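Side-chain contacts in tRNA (Adenine(22)-N(1))-methyltransferase (Mycoplasma capricolum subsp. capricolum, PDB 6QE6), which probably methylates N1 of adenine 22 in tRNA, taking the methyl group from S-adenosyl-L-methionine and leaving S-adenosyl-L-homocysteine: residues 21-24 and 25-28; 52-56 and 57-61; 67-70 and 71-74; 119-122 and 123-127; 190-193 and 194-197. One frame throughout, in Å; residues are numbered along the deposited sequence.

Interaction 1: residues 21-24 and 25-28; sequences MLSF and RLNQ. With SAH (S-adenosyl-L-homocysteine), chain C.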
# COMPACT_ATOMS: atom_id res chain seq x y z
N MET A 21 -6.73 -1.56 -18.95
CA MET A 21 -6.92 -2.78 -18.17
C MET A 21 -6.74 -2.56 -16.67
O MET A 21 -7.12 -3.44 -15.88
CB MET A 21 -5.93 -3.83 -18.65
CG MET A 21 -4.53 -3.26 -18.74
SD MET A 21 -3.25 -4.48 -19.07
CE MET A 21 -3.98 -5.93 -18.32
N LEU A 22 -6.18 -1.42 -16.26
CA LEU A 22 -5.96 -1.10 -14.86
C LEU A 22 -6.96 -0.04 -14.39
O LEU A 22 -7.30 0.89 -15.13
CB LEU A 22 -4.54 -0.60 -14.63
CG LEU A 22 -3.37 -1.54 -14.98
CD1 LEU A 22 -2.06 -0.94 -14.55
CD2 LEU A 22 -3.55 -2.92 -14.37
N SER A 23 -7.45 -0.22 -13.16
CA SER A 23 -8.17 0.83 -12.47
C SER A 23 -7.22 2.00 -12.16
O SER A 23 -5.99 1.88 -12.25
CB SER A 23 -8.78 0.29 -11.18
OG SER A 23 -7.79 -0.02 -10.23
N PHE A 24 -7.81 3.14 -11.78
CA PHE A 24 -7.02 4.34 -11.48
C PHE A 24 -5.97 4.05 -10.43
O PHE A 24 -4.81 4.46 -10.57
CB PHE A 24 -7.92 5.49 -11.03
CG PHE A 24 -7.17 6.76 -10.73
CD1 PHE A 24 -6.68 7.56 -11.75
CD2 PHE A 24 -6.92 7.15 -9.41
CE1 PHE A 24 -5.98 8.73 -11.47
CE2 PHE A 24 -6.21 8.31 -9.14
CZ PHE A 24 -5.75 9.10 -10.17
N ARG A 25 -6.35 3.36 -9.34
CA ARG A 25 -5.36 3.15 -8.28
C ARG A 25 -4.25 2.20 -8.73
O ARG A 25 -3.09 2.39 -8.32
CB ARG A 25 -6.03 2.64 -7.01
CG ARG A 25 -6.78 1.36 -7.16
CD ARG A 25 -7.57 1.11 -5.90
NE ARG A 25 -8.86 0.53 -6.24
CZ ARG A 25 -9.07 -0.77 -6.32
NH1 ARG A 25 -8.07 -1.62 -6.07
NH2 ARG A 25 -10.28 -1.22 -6.65
N LEU A 26 -4.56 1.21 -9.58
CA LEU A 26 -3.51 0.33 -10.09
C LEU A 26 -2.60 1.07 -11.06
O LEU A 26 -1.39 0.81 -11.09
CB LEU A 26 -4.12 -0.91 -10.75
CG LEU A 26 -4.55 -1.98 -9.73
CD1 LEU A 26 -4.70 -3.34 -10.37
CD2 LEU A 26 -3.57 -2.06 -8.55
N ASN A 27 -3.14 2.00 -11.84
CA ASN A 27 -2.26 2.80 -12.67
C ASN A 27 -1.32 3.63 -11.83
O ASN A 27 -0.18 3.88 -12.25
CB ASN A 27 -3.05 3.69 -13.61
CG ASN A 27 -3.21 3.07 -14.96
OD1 ASN A 27 -4.26 2.50 -15.28
ND2 ASN A 27 -2.14 3.14 -15.76
N GLN A 28 -1.75 4.06 -10.65
CA GLN A 28 -0.87 4.86 -9.81
C GLN A 28 0.32 4.04 -9.35
O GLN A 28 1.45 4.54 -9.34
CB GLN A 28 -1.63 5.44 -8.61
CG GLN A 28 -2.76 6.42 -8.99
CD GLN A 28 -2.37 7.33 -10.14
OE1 GLN A 28 -2.99 7.30 -11.21
NE2 GLN A 28 -1.34 8.13 -9.94
N SAH C . -4.55 -6.82 -6.50
CA SAH C . -5.90 -6.54 -6.97
CB SAH C . -6.92 -7.46 -6.27
CG SAH C . -7.11 -7.27 -4.77
SD SAH C . -8.44 -8.33 -4.12
C SAH C . -6.29 -5.08 -6.74
O SAH C . -5.68 -4.38 -5.92
OXT SAH C . -7.21 -4.55 -7.37
C5' SAH C . -7.36 -8.99 -2.83
C4' SAH C . -6.67 -10.28 -3.27
O4' SAH C . -5.67 -10.61 -2.33
C3' SAH C . -7.61 -11.46 -3.32
O3' SAH C . -7.49 -12.11 -4.57
C2' SAH C . -7.14 -12.39 -2.21
O2' SAH C . -7.28 -13.72 -2.62
C1' SAH C . -5.69 -11.99 -2.05
N9 SAH C . -5.17 -12.17 -0.69
C8 SAH C . -5.83 -11.95 0.48
N7 SAH C . -4.97 -12.24 1.50
C5 SAH C . -3.79 -12.63 0.98
C6 SAH C . -2.60 -13.03 1.57
N6 SAH C . -2.48 -13.08 2.90
N1 SAH C . -1.55 -13.39 0.76
C2 SAH C . -1.67 -13.34 -0.61
N3 SAH C . -2.86 -12.94 -1.18
C4 SAH C . -3.90 -12.59 -0.39
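N27 N gives its hydrogen to S23 O at 2.9 Å, with an N-H...O angle of 160°, and Q28 N reaches F24 O at 3.1 Å; these two backbone bonds start helix 24-31, with S23 at its N-cap. E164 takes the first amide hydrogens from outside, one carboxylate oxygen on F24 N and the other on R25 N. A third polar link leaves the protein: R25 NH1 makes a weak bond of 3.3 Å to OXT of the bound SAH. R25 is set for this by its first torsion (chi1 59°), which holds CG between the backbone N and the carbonyl carbon and so lays the chain beside S23, whose OG stands above the centre of one guanidinium face. Q28 doubles back over F24. Its OE1 hovers 3.3 Å above one face of the ring, displaced toward the rim, and its CG makes a CH-pi contact 4.2 Å from the ring centroid, 22° off the normal. The amide plane is moderately tilted against the ring. On another side of the turn, L22 packs crosswise on L26 (CB to CB 3.9 Å), and its CB also meets N27 OD1 at 3.2 Å. The whole is a helix N-terminus placed at the amino-acid end of the cofactor product SAH in a Rossmann-like methyltransferase fold, with R25 reaching the ligand's carboxylate.

Interaction 2: residues 52-56 and 57-61; sequences YLVQN and NKTKI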
# COMPACT_ATOMS: atom_id res chain seq x y z
N TYR A 52 0.12 -5.86 -17.32
CA TYR A 52 0.38 -4.50 -17.77
C TYR A 52 1.87 -4.16 -17.69
O TYR A 52 2.46 -3.63 -18.64
CB TYR A 52 -0.43 -3.50 -16.95
CG TYR A 52 -0.19 -2.07 -17.34
CD1 TYR A 52 -1.02 -1.45 -18.28
CD2 TYR A 52 0.86 -1.32 -16.78
CE1 TYR A 52 -0.82 -0.13 -18.66
CE2 TYR A 52 1.08 0.01 -17.17
CZ TYR A 52 0.22 0.60 -18.11
OH TYR A 52 0.38 1.91 -18.52
N LEU A 53 2.49 -4.45 -16.53
CA LEU A 53 3.89 -4.08 -16.31
C LEU A 53 4.82 -4.79 -17.29
O LEU A 53 5.78 -4.19 -17.79
CB LEU A 53 4.30 -4.41 -14.87
CG LEU A 53 3.69 -3.57 -13.75
CD1 LEU A 53 4.05 -4.19 -12.43
CD2 LEU A 53 4.20 -2.14 -13.82
N VAL A 54 4.55 -6.06 -17.57
CA VAL A 54 5.38 -6.77 -18.54
C VAL A 54 5.14 -6.23 -19.95
O VAL A 54 6.08 -5.99 -20.71
CB VAL A 54 5.14 -8.28 -18.45
CG1 VAL A 54 5.62 -8.98 -19.72
CG2 VAL A 54 5.85 -8.83 -17.22
N GLN A 55 3.87 -6.00 -20.32
CA GLN A 55 3.56 -5.49 -21.65
C GLN A 55 4.24 -4.15 -21.91
O GLN A 55 4.65 -3.87 -23.04
CB GLN A 55 2.05 -5.36 -21.83
CG GLN A 55 1.36 -6.70 -22.05
CD GLN A 55 -0.13 -6.57 -22.29
OE1 GLN A 55 -0.81 -5.75 -21.67
NE2 GLN A 55 -0.65 -7.40 -23.19
N ASN A 56 4.38 -3.30 -20.89
CA ASN A 56 4.97 -1.99 -21.09
C ASN A 56 6.45 -1.95 -20.73
O ASN A 56 7.03 -0.86 -20.64
CB ASN A 56 4.19 -0.94 -20.30
CG ASN A 56 2.84 -0.63 -20.95
OD1 ASN A 56 2.64 0.45 -21.51
ND2 ASN A 56 1.93 -1.59 -20.89
N ASN A 57 7.08 -3.11 -20.57
CA ASN A 57 8.53 -3.20 -20.36
C ASN A 57 8.97 -2.46 -19.09
O ASN A 57 10.10 -1.96 -19.00
CB ASN A 57 9.29 -2.71 -21.59
CG ASN A 57 8.63 -3.14 -22.91
OD1 ASN A 57 8.51 -4.34 -23.20
ND2 ASN A 57 8.19 -2.16 -23.70
N LYS A 58 8.09 -2.36 -18.10
CA LYS A 58 8.48 -1.83 -16.80
C LYS A 58 9.19 -2.89 -15.97
O LYS A 58 10.07 -2.56 -15.16
CB LYS A 58 7.25 -1.28 -16.08
CG LYS A 58 6.72 -0.02 -16.74
CD LYS A 58 5.31 0.32 -16.31
CE LYS A 58 5.05 1.80 -16.51
NZ LYS A 58 5.72 2.61 -15.46
N THR A 59 8.85 -4.15 -16.16
CA THR A 59 9.56 -5.25 -15.54
C THR A 59 9.82 -6.32 -16.59
O THR A 59 9.09 -6.43 -17.58
CB THR A 59 8.75 -5.83 -14.34
OG1 THR A 59 9.57 -6.74 -13.60
CG2 THR A 59 7.53 -6.55 -14.81
N LYS A 60 10.90 -7.08 -16.40
CA LYS A 60 11.24 -8.16 -17.31
C LYS A 60 10.45 -9.42 -16.97
O LYS A 60 9.98 -10.13 -17.87
CB LYS A 60 12.74 -8.45 -17.29
CG LYS A 60 13.63 -7.30 -17.72
CD LYS A 60 13.52 -7.04 -19.22
CE LYS A 60 14.54 -6.00 -19.69
NZ LYS A 60 14.39 -5.73 -21.14
N ILE A 61 10.31 -9.73 -15.68
CA ILE A 61 9.44 -10.82 -15.25
C ILE A 61 8.57 -10.37 -14.08
O ILE A 61 8.81 -9.34 -13.44
CB ILE A 61 10.24 -12.09 -14.89
CG1 ILE A 61 11.07 -11.89 -13.63
CG2 ILE A 61 11.11 -12.56 -16.05
CD1 ILE A 61 11.33 -13.19 -12.89
O HOH W 1 8.49 -7.13 -20.62
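The ring of Y52 meets K58 obliquely, CE2 lying 4.3 Å from K58 CD, while the amide of N56 occupies one of its faces: ND2 stands 3.7 Å above the plane, over the centre. What holds that amide there is a bond from N56 ND2 to Y52 O, 3.1 Å long, made possible because chi1 of -73° folds CG back beside the backbone N. Y52 O also accepts from N56 N, so two donors of one residue grip the same carbonyl. The helix then ends in a Schellman motif. N57 takes a positive phi (60°), K58 N returns to L53 O at 3.0 Å, and N57 N bonds to V54 O at 3.1 Å, coming from well above that carbonyl's plane; T59 N adds only a weak bond to L53 O. The apolar contact that goes with this motif is present too: the side chains of L53 and K58 cross at about a right angle, with K58 CD 3.7 Å from L53 CD2. Beyond it, the methyls V54 CG2 and T59 CG2 touch at 3.7 Å, and one water donates to both V54 O and T59 O, bridging helix and following chain. The lysine carries its charge away to the end of another helix, where K58 NZ bonds to A30 O, I33 O and N34 OD1. The turn therefore closes the helix of the beta-alpha-beta unit 36-42, 48-55, 59-66: L53 and T59 face strand 36-42 through I39, and Y52 leans on helix 24-31 at N27 and A30.

Interaction 3: residues 67-70 and 71-74; sequences INQK and PLNI. With SAH (S-adenosyl-L-homocysteine), chain C.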
# COMPACT_ATOMS: atom_id res chain seq x y z
N ILE A 67 -3.01 -16.05 -2.26
CA ILE A 67 -3.23 -17.07 -1.25
C ILE A 67 -4.31 -18.07 -1.68
O ILE A 67 -4.37 -19.18 -1.15
CB ILE A 67 -3.58 -16.37 0.08
CG1 ILE A 67 -3.45 -17.34 1.26
CG2 ILE A 67 -4.94 -15.71 0.01
CD1 ILE A 67 -3.57 -16.63 2.62
N ASN A 68 -5.13 -17.70 -2.67
CA ASN A 68 -6.27 -18.51 -3.12
C ASN A 68 -5.99 -19.01 -4.53
O ASN A 68 -5.68 -18.22 -5.43
CB ASN A 68 -7.56 -17.68 -3.07
CG ASN A 68 -8.81 -18.50 -3.42
OD1 ASN A 68 -8.72 -19.69 -3.74
ND2 ASN A 68 -9.98 -17.85 -3.37
N GLN A 69 -6.12 -20.33 -4.73
CA GLN A 69 -5.86 -20.90 -6.05
C GLN A 69 -6.92 -20.49 -7.06
O GLN A 69 -6.63 -20.38 -8.26
CB GLN A 69 -5.80 -22.43 -5.95
CG GLN A 69 -5.50 -23.13 -7.28
CD GLN A 69 -4.16 -22.75 -7.86
OE1 GLN A 69 -3.13 -22.80 -7.16
NE2 GLN A 69 -4.15 -22.35 -9.13
N LYS A 70 -8.15 -20.23 -6.59
CA LYS A 70 -9.27 -19.96 -7.50
C LYS A 70 -8.98 -18.81 -8.46
O LYS A 70 -8.95 -19.05 -9.69
CB LYS A 70 -10.53 -19.76 -6.66
CG LYS A 70 -11.77 -19.24 -7.34
CD LYS A 70 -12.85 -19.15 -6.27
CE LYS A 70 -14.23 -18.90 -6.83
NZ LYS A 70 -15.26 -19.25 -5.80
N PRO A 71 -8.71 -17.58 -8.00
CA PRO A 71 -8.40 -16.51 -8.96
C PRO A 71 -7.08 -16.72 -9.67
O PRO A 71 -6.90 -16.20 -10.78
CB PRO A 71 -8.38 -15.24 -8.09
CG PRO A 71 -7.95 -15.73 -6.78
CD PRO A 71 -8.54 -17.11 -6.61
N LEU A 72 -6.16 -17.47 -9.07
CA LEU A 72 -4.90 -17.79 -9.72
C LEU A 72 -5.11 -18.58 -11.01
O LEU A 72 -4.32 -18.44 -11.96
CB LEU A 72 -4.02 -18.54 -8.75
CG LEU A 72 -2.54 -18.17 -8.66
CD1 LEU A 72 -2.31 -16.68 -8.78
CD2 LEU A 72 -1.99 -18.68 -7.35
N ASN A 73 -6.17 -19.39 -11.08
CA ASN A 73 -6.49 -20.10 -12.32
C ASN A 73 -6.88 -19.14 -13.44
O ASN A 73 -6.51 -19.34 -14.60
CB ASN A 73 -7.62 -21.10 -12.08
CG ASN A 73 -7.24 -22.20 -11.14
OD1 ASN A 73 -6.18 -22.81 -11.28
ND2 ASN A 73 -8.10 -22.47 -10.16
N ILE A 74 -7.67 -18.12 -13.10
CA ILE A 74 -8.01 -17.08 -14.07
C ILE A 74 -6.76 -16.29 -14.46
O ILE A 74 -6.58 -15.94 -15.63
CB ILE A 74 -9.09 -16.17 -13.47
CG1 ILE A 74 -10.19 -17.04 -12.86
CG2 ILE A 74 -9.60 -15.19 -14.53
CD1 ILE A 74 -11.18 -16.29 -11.99
N SAH C . -4.55 -6.82 -6.50
CA SAH C . -5.90 -6.54 -6.97
CB SAH C . -6.92 -7.46 -6.27
CG SAH C . -7.11 -7.27 -4.77
SD SAH C . -8.44 -8.33 -4.12
C SAH C . -6.29 -5.08 -6.74
O SAH C . -5.68 -4.38 -5.92
OXT SAH C . -7.21 -4.55 -7.37
C5' SAH C . -7.36 -8.99 -2.83
C4' SAH C . -6.67 -10.28 -3.27
O4' SAH C . -5.67 -10.61 -2.33
C3' SAH C . -7.61 -11.46 -3.32
O3' SAH C . -7.49 -12.11 -4.57
C2' SAH C . -7.14 -12.39 -2.21
O2' SAH C . -7.28 -13.72 -2.62
C1' SAH C . -5.69 -11.99 -2.05
N9 SAH C . -5.17 -12.17 -0.69
C8 SAH C . -5.83 -11.95 0.48
N7 SAH C . -4.97 -12.24 1.50
C5 SAH C . -3.79 -12.63 0.98
C6 SAH C . -2.60 -13.03 1.57
N6 SAH C . -2.48 -13.08 2.90
N1 SAH C . -1.55 -13.39 0.76
C2 SAH C . -1.67 -13.34 -0.61
N3 SAH C . -2.86 -12.94 -1.18
C4 SAH C . -3.90 -12.59 -0.39
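N73 N shares its hydrogen between Q69 O at 3.0 Å and K70 O at 3.1 Å, the first nearly in line with its carbonyl and the second from well above it, which marks a loosely bonded opening turn of helix 69-81. One bond between two side chains runs along the same turn. Q69 NE2 donates to N73 OD1 over 3.0 Å; the acceptor lies in the plane of the Q69 amide, but the donor stands 57° out of the N73 carbonyl plane, the two amides being turned 43° against each other. The bend at chi2 of Q69 (62°) brings its amide back over N73. At the helix start N68 is the N-cap, its OD1 accepting from K70 N at 3.0 Å, again from above the carbonyl plane. The flat amide of N68 also crosses P71, whose CD comes to 3.5 Å from N68 CG. P71 has no N-H to offer, so placing it in the first turn costs no backbone bond. Just before the cap, I67 packs on the adenine of SAH, with CG2 only 3.3 Å from the ligand's C4, and I67 N sits 3.3 Å from its N3. D66 OD1 accepts from N68 N and bonds the same ligand, so it ties the cap to the cofactor. Between the two segments the polar contact thus rests on hydrogen bonds of neutral amides and needs no ion pair, and N68 OD1, the capping oxygen, would probably be favoured by the partial positive charge of the helix N-terminus.

Interaction 4: residues 119-122 and 123-127; sequences TILE and ILKND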
# COMPACT_ATOMS: atom_id res chain seq x y z
N THR A 119 -3.83 -6.62 7.52
CA THR A 119 -3.37 -7.74 6.69
C THR A 119 -1.99 -7.48 6.11
O THR A 119 -1.15 -8.38 6.06
CB THR A 119 -4.37 -7.99 5.56
OG1 THR A 119 -5.70 -8.02 6.08
CG2 THR A 119 -4.07 -9.32 4.84
N ILE A 120 -1.76 -6.26 5.63
CA ILE A 120 -0.51 -5.93 4.96
C ILE A 120 0.64 -5.98 5.94
O ILE A 120 1.70 -6.55 5.65
CB ILE A 120 -0.63 -4.55 4.29
CG1 ILE A 120 -1.54 -4.63 3.06
CG2 ILE A 120 0.75 -4.07 3.88
CD1 ILE A 120 -1.97 -3.29 2.56
N LEU A 121 0.46 -5.40 7.13
CA LEU A 121 1.51 -5.43 8.14
C LEU A 121 1.89 -6.86 8.48
O LEU A 121 3.08 -7.17 8.63
CB LEU A 121 1.06 -4.66 9.38
CG LEU A 121 2.02 -4.60 10.58
CD1 LEU A 121 3.28 -3.83 10.24
CD2 LEU A 121 1.32 -3.96 11.78
N GLU A 122 0.91 -7.76 8.60
CA GLU A 122 1.21 -9.16 8.90
C GLU A 122 2.02 -9.81 7.78
O GLU A 122 2.96 -10.56 8.03
CB GLU A 122 -0.09 -9.93 9.15
CG GLU A 122 0.04 -11.47 8.98
CD GLU A 122 -0.48 -12.00 7.61
OE1 GLU A 122 -1.46 -11.42 7.04
OE2 GLU A 122 0.09 -13.02 7.10
N ILE A 123 1.65 -9.55 6.52
CA ILE A 123 2.46 -10.02 5.40
C ILE A 123 3.89 -9.50 5.51
O ILE A 123 4.85 -10.23 5.21
CB ILE A 123 1.81 -9.59 4.07
CG1 ILE A 123 0.46 -10.32 3.91
CG2 ILE A 123 2.77 -9.82 2.88
CD1 ILE A 123 -0.24 -10.03 2.61
N LEU A 124 4.07 -8.26 5.97
CA LEU A 124 5.41 -7.70 6.05
C LEU A 124 6.29 -8.38 7.10
O LEU A 124 7.52 -8.21 7.06
CB LEU A 124 5.34 -6.20 6.30
CG LEU A 124 4.79 -5.43 5.10
CD1 LEU A 124 4.56 -3.96 5.43
CD2 LEU A 124 5.76 -5.58 3.94
N LYS A 125 5.71 -9.16 8.02
CA LYS A 125 6.53 -9.93 8.96
C LYS A 125 7.53 -10.84 8.24
O LYS A 125 8.60 -11.14 8.78
CB LYS A 125 5.65 -10.75 9.91
CG LYS A 125 4.77 -9.90 10.85
CD LYS A 125 5.56 -8.71 11.43
CE LYS A 125 4.75 -7.40 11.43
NZ LYS A 125 3.60 -7.37 12.43
N ASN A 126 7.20 -11.30 7.02
CA ASN A 126 8.10 -12.12 6.23
C ASN A 126 8.88 -11.32 5.20
O ASN A 126 9.23 -11.84 4.13
CB ASN A 126 7.34 -13.24 5.54
CG ASN A 126 6.99 -14.35 6.48
OD1 ASN A 126 7.72 -14.60 7.43
ND2 ASN A 126 5.87 -15.03 6.23
N ASP A 127 9.16 -10.05 5.49
CA ASP A 127 10.05 -9.28 4.63
C ASP A 127 11.39 -10.01 4.53
O ASP A 127 11.86 -10.64 5.48
CB ASP A 127 10.23 -7.86 5.18
CG ASP A 127 11.05 -6.96 4.26
OD1 ASP A 127 11.01 -7.11 3.02
OD2 ASP A 127 11.75 -6.07 4.81
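I120 and L124 form the close-packed side of this turn, lying side by side and pointing the same way, with I120 CG2 4.1 Å from L124 CD1. Both are buried, I120 against I112, I136 and L145, L124 against Y134. Two good helical bonds run beneath them: L124 N to I120 O at 2.9 Å, in the carbonyl plane, and I123 N to T119 O at 3.1 Å, with an N-H...O angle of 166°. I123 also brings CG1 to within 3.3 Å of T119 O, its chi1 of -66° setting CG1 anti to its own carbonyl carbon.

The outer side is looser. K125, exposed and bent at three successive torsions, curls back over L121 so that its CE lies 3.3 Å from L121 O and its NZ 3.7 Å from L121 CG, a contact of chain and carbonyl rather than a bond. Its backbone is less regular too: K125 N bonds to E122 O at 3.1 Å, from well above that carbonyl's plane, and only weakly to L121 O at 3.4 Å. A type I turn from L124 to D127 then leads off, where D127 makes a salt bridge to K176 and a hydrogen bond to Y134. This is the C-terminal end of the helix in the beta-alpha-beta unit 109-115, 117-124, 133-138 of a Rossmann-like methyltransferase, and I123 contributes its apolar side chain to the SAH pocket.

Interaction 5: residues 190-193 and 194-197; sequences FGSK and QFFN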
# COMPACT_ATOMS: atom_id res chain seq x y z
N PHE A 190 -0.46 10.51 9.96
CA PHE A 190 -1.30 10.94 8.86
C PHE A 190 -0.59 11.11 7.53
O PHE A 190 -1.27 11.38 6.53
CB PHE A 190 -1.99 12.26 9.19
CG PHE A 190 -2.83 12.22 10.40
CD1 PHE A 190 -3.98 11.44 10.44
CD2 PHE A 190 -2.50 12.98 11.52
CE1 PHE A 190 -4.79 11.41 11.57
CE2 PHE A 190 -3.31 12.97 12.66
CZ PHE A 190 -4.46 12.18 12.68
N GLY A 191 0.74 11.01 7.49
CA GLY A 191 1.47 11.12 6.24
C GLY A 191 2.51 12.24 6.22
O GLY A 191 2.21 13.34 6.69
N SER A 192 3.71 11.96 5.71
CA SER A 192 4.73 13.01 5.53
C SER A 192 4.13 14.23 4.85
O SER A 192 3.51 14.12 3.79
CB SER A 192 5.91 12.48 4.71
OG SER A 192 6.28 11.14 5.04
N LYS A 193 4.32 15.41 5.48
CA LYS A 193 3.80 16.67 4.94
C LYS A 193 4.15 16.86 3.47
O LYS A 193 3.31 17.31 2.67
CB LYS A 193 4.37 17.85 5.72
CG LYS A 193 4.24 17.77 7.20
CD LYS A 193 4.98 18.96 7.82
CE LYS A 193 6.37 18.58 8.33
NZ LYS A 193 6.62 19.21 9.66
N GLN A 194 5.39 16.55 3.13
CA GLN A 194 5.95 16.54 1.78
C GLN A 194 4.98 16.03 0.72
O GLN A 194 4.86 16.62 -0.35
CB GLN A 194 7.21 15.68 1.83
CG GLN A 194 7.59 15.04 0.55
CD GLN A 194 8.89 14.27 0.67
OE1 GLN A 194 9.16 13.63 1.69
NE2 GLN A 194 9.72 14.35 -0.38
N PHE A 195 4.26 14.94 1.02
CA PHE A 195 3.38 14.32 0.04
C PHE A 195 1.95 14.84 0.10
O PHE A 195 1.18 14.62 -0.85
CB PHE A 195 3.39 12.80 0.22
CG PHE A 195 4.78 12.19 0.23
CD1 PHE A 195 5.59 12.24 -0.90
CD2 PHE A 195 5.28 11.57 1.37
CE1 PHE A 195 6.89 11.69 -0.89
CE2 PHE A 195 6.58 11.01 1.38
CZ PHE A 195 7.37 11.08 0.25
N PHE A 196 1.56 15.55 1.17
CA PHE A 196 0.17 15.95 1.32
C PHE A 196 -0.07 17.45 1.49
O PHE A 196 -1.22 17.84 1.63
CB PHE A 196 -0.47 15.18 2.49
CG PHE A 196 -0.50 13.70 2.26
CD1 PHE A 196 -1.37 13.15 1.32
CD2 PHE A 196 0.37 12.85 2.94
CE1 PHE A 196 -1.38 11.78 1.07
CE2 PHE A 196 0.35 11.48 2.71
CZ PHE A 196 -0.52 10.94 1.76
N ASN A 197 0.97 18.29 1.46
CA ASN A 197 0.78 19.74 1.49
C ASN A 197 -0.24 20.19 0.45
O ASN A 197 -0.13 19.86 -0.73
CB ASN A 197 2.10 20.48 1.23
CG ASN A 197 3.02 20.48 2.42
OD1 ASN A 197 2.59 20.71 3.55
ND2 ASN A 197 4.31 20.23 2.18
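F195 sets its ring against S192 through a chi1 of -52°, which keeps CG beside the backbone N and puts CD2 3.5 Å from S192 CB, an oblique approach. F196 has nearly the same first torsion (-63°), yet its ring reaches back to G191, five residues earlier, CE2 lying 3.7 Å from G191 CA. G191 leaves helix 185-190 at a positive phi of 121°, and the absence of a side chain there is what gives the F196 ring its place. The flat groups are backed by their neighbours: Q194 CG stands 3.6 Å above one face of F195, over its centre, and F195 CB lies over a face of F196 toward the rim.

Backbone bonds tie the turn together. F195 N donates to S192 O at 3.0 Å, and K193 O is gripped twice, by F196 N at 2.9 Å and by N197 N at 2.8 Å. The second of these is nearly in line with the carbonyl, the first comes from above it. The amide of N197 folds back to the same oxygen, ND2 3.1 Å from K193 O, at an angle too poor for a hydrogen bond. Surrounding residues fix the loop: E159 accepts from S192 N and E187 from K193 N, while K193 NZ pairs with E184. F196 meets the ring of Y202, and G191 O bonds to Y240 OH. The three-residue spacings, with one four-residue bond, are those of a weakly bonded helical turn (193-196) connecting helix 185-190 to helix 200-217, its side chains touching strand 155-163 and helix 225-244.

How the interactions relate
Interactions 1, 3 and 4 each touch SAH from different elements of the Rossmann-like domain: interaction 1 reaches its carboxylate end, whereas interaction 3 packs I67 against the adenine and interaction 4 supplies another pocket wall through I123. The nearest atoms of interactions 3 and 4 are about 7 Å apart, and those of 1 and 3 about 11 Å, so the ligand links what does not touch. Interaction 2 is away from the site but leans directly on interaction 1, with L22 CD1 3.5 Å from Y52 CG; strand 59-66 then runs from it to interaction 3. Interaction 5 stands apart, its centre about 36 Å from that of interaction 3, beside the C-terminal helices.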